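Local coordinates for sulfite dehydrogenase (PDB 2XTS), which oxidises protein-bound sulfane sulfur at a molybdenum cofactor as the sulfane dehydrogenase SoxC subunit, in complex with a haem-bearing cytochrome partner, at the interface of chains A and B. Coordinates in Å, arbitrary orientation; residue numbers count along the deposited sequence, not the author numbering. Chains: chain A, Sulfite dehydrogenase; chain B, Cytochrome.

The interface of chains A and B. Residues chain A 247, 254-257; chain B 82, 145-147.
The phenol ring of B:Tyr147 stands between two arginines of chain A. On one side the A:Arg254 guanidinium comes over the CD1-CE1 rim, its plane 24° from the ring's, with CE1 3.6 Å above the centre of the guanidinium; A:Arg254 CB sits in the ring plane at the edge. Toward the other side, near the hydroxyl end, A:Arg256 offers aliphatic CG, 3.7 Å from CE2 of B:Tyr147, while its guanidinium is turned almost perpendicular to the ring. B:Tyr147 CG lies between the backbone N and the carbonyl carbon (chi1 56°), a turn that sets the ring between the side chains of A:Arg254 and A:Arg256. An alanine in place of B:Tyr147 would probably leave the A:Arg254 guanidinium without the ring its face lies over, free to turn, and open a gap beside A:Arg256 CG.

The second aromatic group pairs B:Phe146 with B:Tyr82. B:Phe146 CZ lies over the rim of one face of the B:Tyr82 ring, and the carbonyl O of B:Tyr82 reaches the edge of the phenylalanine in its plane. Toward chain A, B:Phe146 CD2 touches the A:Ala255 methyl CB at 3.8 Å, and CE2 packs near A:Thr247.

Between these clusters runs a parallel beta bridge joining strand 255-257 of chain A to strand 146-148 of chain B, a worked example of an interface in which backbone bonds appear to fix the register and side chains pack to either side. A:Ala255 N donates to B:Gly145 O at 2.8 Å. A:Ala255 O accepts B:Tyr147 N at 3.0 Å. The next rung is A:Lys257 N to B:Tyr147 O, 2.8 Å and nearly straight at the hydrogen, although the donor rises above the carbonyl plane. This patch of the SoxCD interface is likely to contribute to holding the cytochrome chain on the molybdenum subunit. At its far end the A:Thr247 hydroxyl OG1 meets the phenol OH of B:Tyr82 in a 2.7 Å hydrogen bond.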
ATOM      1  N   THR A 247     -24.557  -2.952  19.694  1.00  6.15           N
ATOM      2  CA  THR A 247     -25.267  -3.990  20.421  1.00  6.74           C
ATOM      3  C   THR A 247     -26.250  -4.585  19.443  1.00  6.40           C
ATOM      4  O   THR A 247     -26.738  -3.888  18.551  1.00  6.99           O
ATOM      5  CB  THR A 247     -26.002  -3.444  21.650  1.00  6.96           C
ATOM      6  OG1 THR A 247     -26.855  -2.363  21.242  1.00  7.36           O
ATOM      7  CG2 THR A 247     -25.022  -2.941  22.696  1.00  9.60           C
ATOM      8  N   ARG A 254     -34.030  -9.039  23.810  1.00  9.26           N
ATOM      9  CA  ARG A 254     -32.762  -8.767  24.460  1.00  9.42           C
ATOM     10  C   ARG A 254     -31.717  -8.559  23.369  1.00  8.57           C
ATOM     11  O   ARG A 254     -31.945  -8.913  22.213  1.00  9.92           O
ATOM     12  CB  ARG A 254     -32.363  -9.888  25.399  1.00 10.54           C
ATOM     13  CG  ARG A 254     -33.332 -10.033  26.566  1.00 13.52           C
ATOM     14  CD  ARG A 254     -32.836 -11.047  27.608  1.00 18.93           C
ATOM     15  NE  ARG A 254     -32.494 -12.327  26.993  1.00 21.99           N
ATOM     16  CZ  ARG A 254     -31.497 -13.136  27.363  1.00 24.86           C
ATOM     17  NH1 ARG A 254     -30.676 -12.818  28.363  1.00 25.48           N
ATOM     18  NH2 ARG A 254     -31.301 -14.270  26.702  1.00 27.33           N
ATOM     19  N   ALA A 255     -30.560  -8.011  23.741  1.00  7.96           N
ATOM     20  CA  ALA A 255     -29.501  -7.727  22.775  1.00  8.00           C
ATOM     21  C   ALA A 255     -28.159  -8.217  23.291  1.00  7.08           C
ATOM     22  O   ALA A 255     -27.866  -8.101  24.469  1.00  8.32           O
ATOM     23  CB  ALA A 255     -29.438  -6.235  22.499  1.00  7.44           C
ATOM     24  N   ARG A 256     -27.334  -8.754  22.407  1.00  7.45           N
ATOM     25  CA  ARG A 256     -25.948  -9.005  22.741  1.00  6.48           C
ATOM     26  C   ARG A 256     -25.189  -7.689  22.860  1.00  6.55           C
ATOM     27  O   ARG A 256     -25.356  -6.809  22.005  1.00  8.20           O
ATOM     28  CB  ARG A 256     -25.263  -9.877  21.697  1.00  7.05           C
ATOM     29  CG  ARG A 256     -25.801 -11.269  21.575  1.00  8.30           C
ATOM     30  CD  ARG A 256     -25.221 -11.956  20.373  1.00  9.37           C
ATOM     31  NE  ARG A 256     -25.574 -13.363  20.263  1.00  9.43           N
ATOM     32  CZ  ARG A 256     -25.444 -14.070  19.146  1.00 10.18           C
ATOM     33  NH1 ARG A 256     -25.008 -13.481  18.041  1.00  9.94           N
ATOM     34  NH2 ARG A 256     -25.746 -15.361  19.119  1.00 11.40           N
ATOM     35  N   LYS A 257     -24.346  -7.595  23.887  1.00  6.98           N
ATOM     36  CA  LYS A 257     -23.385  -6.512  23.961  1.00  6.85           C
ATOM     37  C   LYS A 257     -21.987  -7.102  23.859  1.00  6.83           C
ATOM     38  O   LYS A 257     -21.794  -8.296  24.032  1.00  7.68           O
ATOM     39  CB  LYS A 257     -23.543  -5.680  25.245  1.00  7.53           C
ATOM     40  CG  LYS A 257     -23.209  -6.449  26.537  1.00  8.09           C
ATOM     41  CD  LYS A 257     -23.310  -5.559  27.765  1.00  8.94           C
ATOM     42  CE  LYS A 257     -22.944  -6.273  29.049  1.00 10.01           C
ATOM     43  NZ  LYS A 257     -23.117  -5.326  30.182  1.00 11.38           N
TER
ATOM     44  N   TYR B  82     -34.744   1.338  25.002  1.00  7.44           N
ATOM     45  CA  TYR B  82     -33.607   0.481  24.723  1.00  7.18           C
ATOM     46  C   TYR B  82     -32.365   0.717  25.562  1.00  7.00           C
ATOM     47  O   TYR B  82     -31.661  -0.242  25.855  1.00  7.75           O
ATOM     48  CB  TYR B  82     -33.230   0.599  23.251  1.00  7.68           C
ATOM     49  CG  TYR B  82     -32.200  -0.383  22.742  1.00  7.61           C
ATOM     50  CD1 TYR B  82     -32.475  -1.737  22.697  1.00  7.82           C
ATOM     51  CD2 TYR B  82     -30.980   0.042  22.274  1.00  7.23           C
ATOM     52  CE1 TYR B  82     -31.553  -2.649  22.199  1.00  7.17           C
ATOM     53  CE2 TYR B  82     -30.041  -0.859  21.781  1.00  6.75           C
ATOM     54  CZ  TYR B  82     -30.329  -2.218  21.739  1.00  6.62           C
ATOM     55  OH  TYR B  82     -29.444  -3.134  21.221  1.00  8.18           O
ATOM     56  N   GLY B 145     -31.640  -5.508  29.591  1.00  8.42           N
ATOM     57  CA  GLY B 145     -31.902  -5.920  28.216  1.00  8.47           C
ATOM     58  C   GLY B 145     -30.730  -6.468  27.433  1.00  7.91           C
ATOM     59  O   GLY B 145     -30.912  -6.775  26.258  1.00  8.62           O
ATOM     60  N   PHE B 146     -29.555  -6.588  28.046  1.00  7.45           N
ATOM     61  CA  PHE B 146     -28.327  -6.933  27.344  1.00  7.43           C
ATOM     62  C   PHE B 146     -27.584  -8.063  28.016  1.00  7.38           C
ATOM     63  O   PHE B 146     -27.633  -8.237  29.240  1.00  9.57           O
ATOM     64  CB  PHE B 146     -27.397  -5.708  27.290  1.00  7.60           C
ATOM     65  CG  PHE B 146     -28.017  -4.530  26.621  1.00  7.55           C
ATOM     66  CD1 PHE B 146     -28.879  -3.714  27.307  1.00  7.87           C
ATOM     67  CD2 PHE B 146     -27.811  -4.296  25.279  1.00  7.29           C
ATOM     68  CE1 PHE B 146     -29.503  -2.670  26.669  1.00  8.19           C
ATOM     69  CE2 PHE B 146     -28.397  -3.232  24.639  1.00  7.75           C
ATOM     70  CZ  PHE B 146     -29.265  -2.432  25.322  1.00  7.79           C
ATOM     71  N   TYR B 147     -26.843  -8.817  27.217  1.00  8.03           N
ATOM     72  CA  TYR B 147     -25.993  -9.860  27.779  1.00  8.40           C
ATOM     73  C   TYR B 147     -24.710  -9.934  26.972  1.00  7.95           C
ATOM     74  O   TYR B 147     -24.732  -9.688  25.754  1.00  7.64           O
ATOM     75  CB  TYR B 147     -26.731 -11.197  27.812  1.00  9.14           C
ATOM     76  CG  TYR B 147     -27.288 -11.699  26.486  1.00  8.83           C
ATOM     77  CD1 TYR B 147     -28.569 -11.376  26.084  1.00 11.35           C
ATOM     78  CD2 TYR B 147     -26.568 -12.574  25.689  1.00  9.77           C
ATOM     79  CE1 TYR B 147     -29.108 -11.879  24.912  1.00 12.90           C
ATOM     80  CE2 TYR B 147     -27.099 -13.074  24.510  1.00 11.09           C
ATOM     81  CZ  TYR B 147     -28.374 -12.731  24.127  1.00 10.75           C
ATOM     82  OH  TYR B 147     -28.925 -13.231  22.973  1.00 12.49           O
TER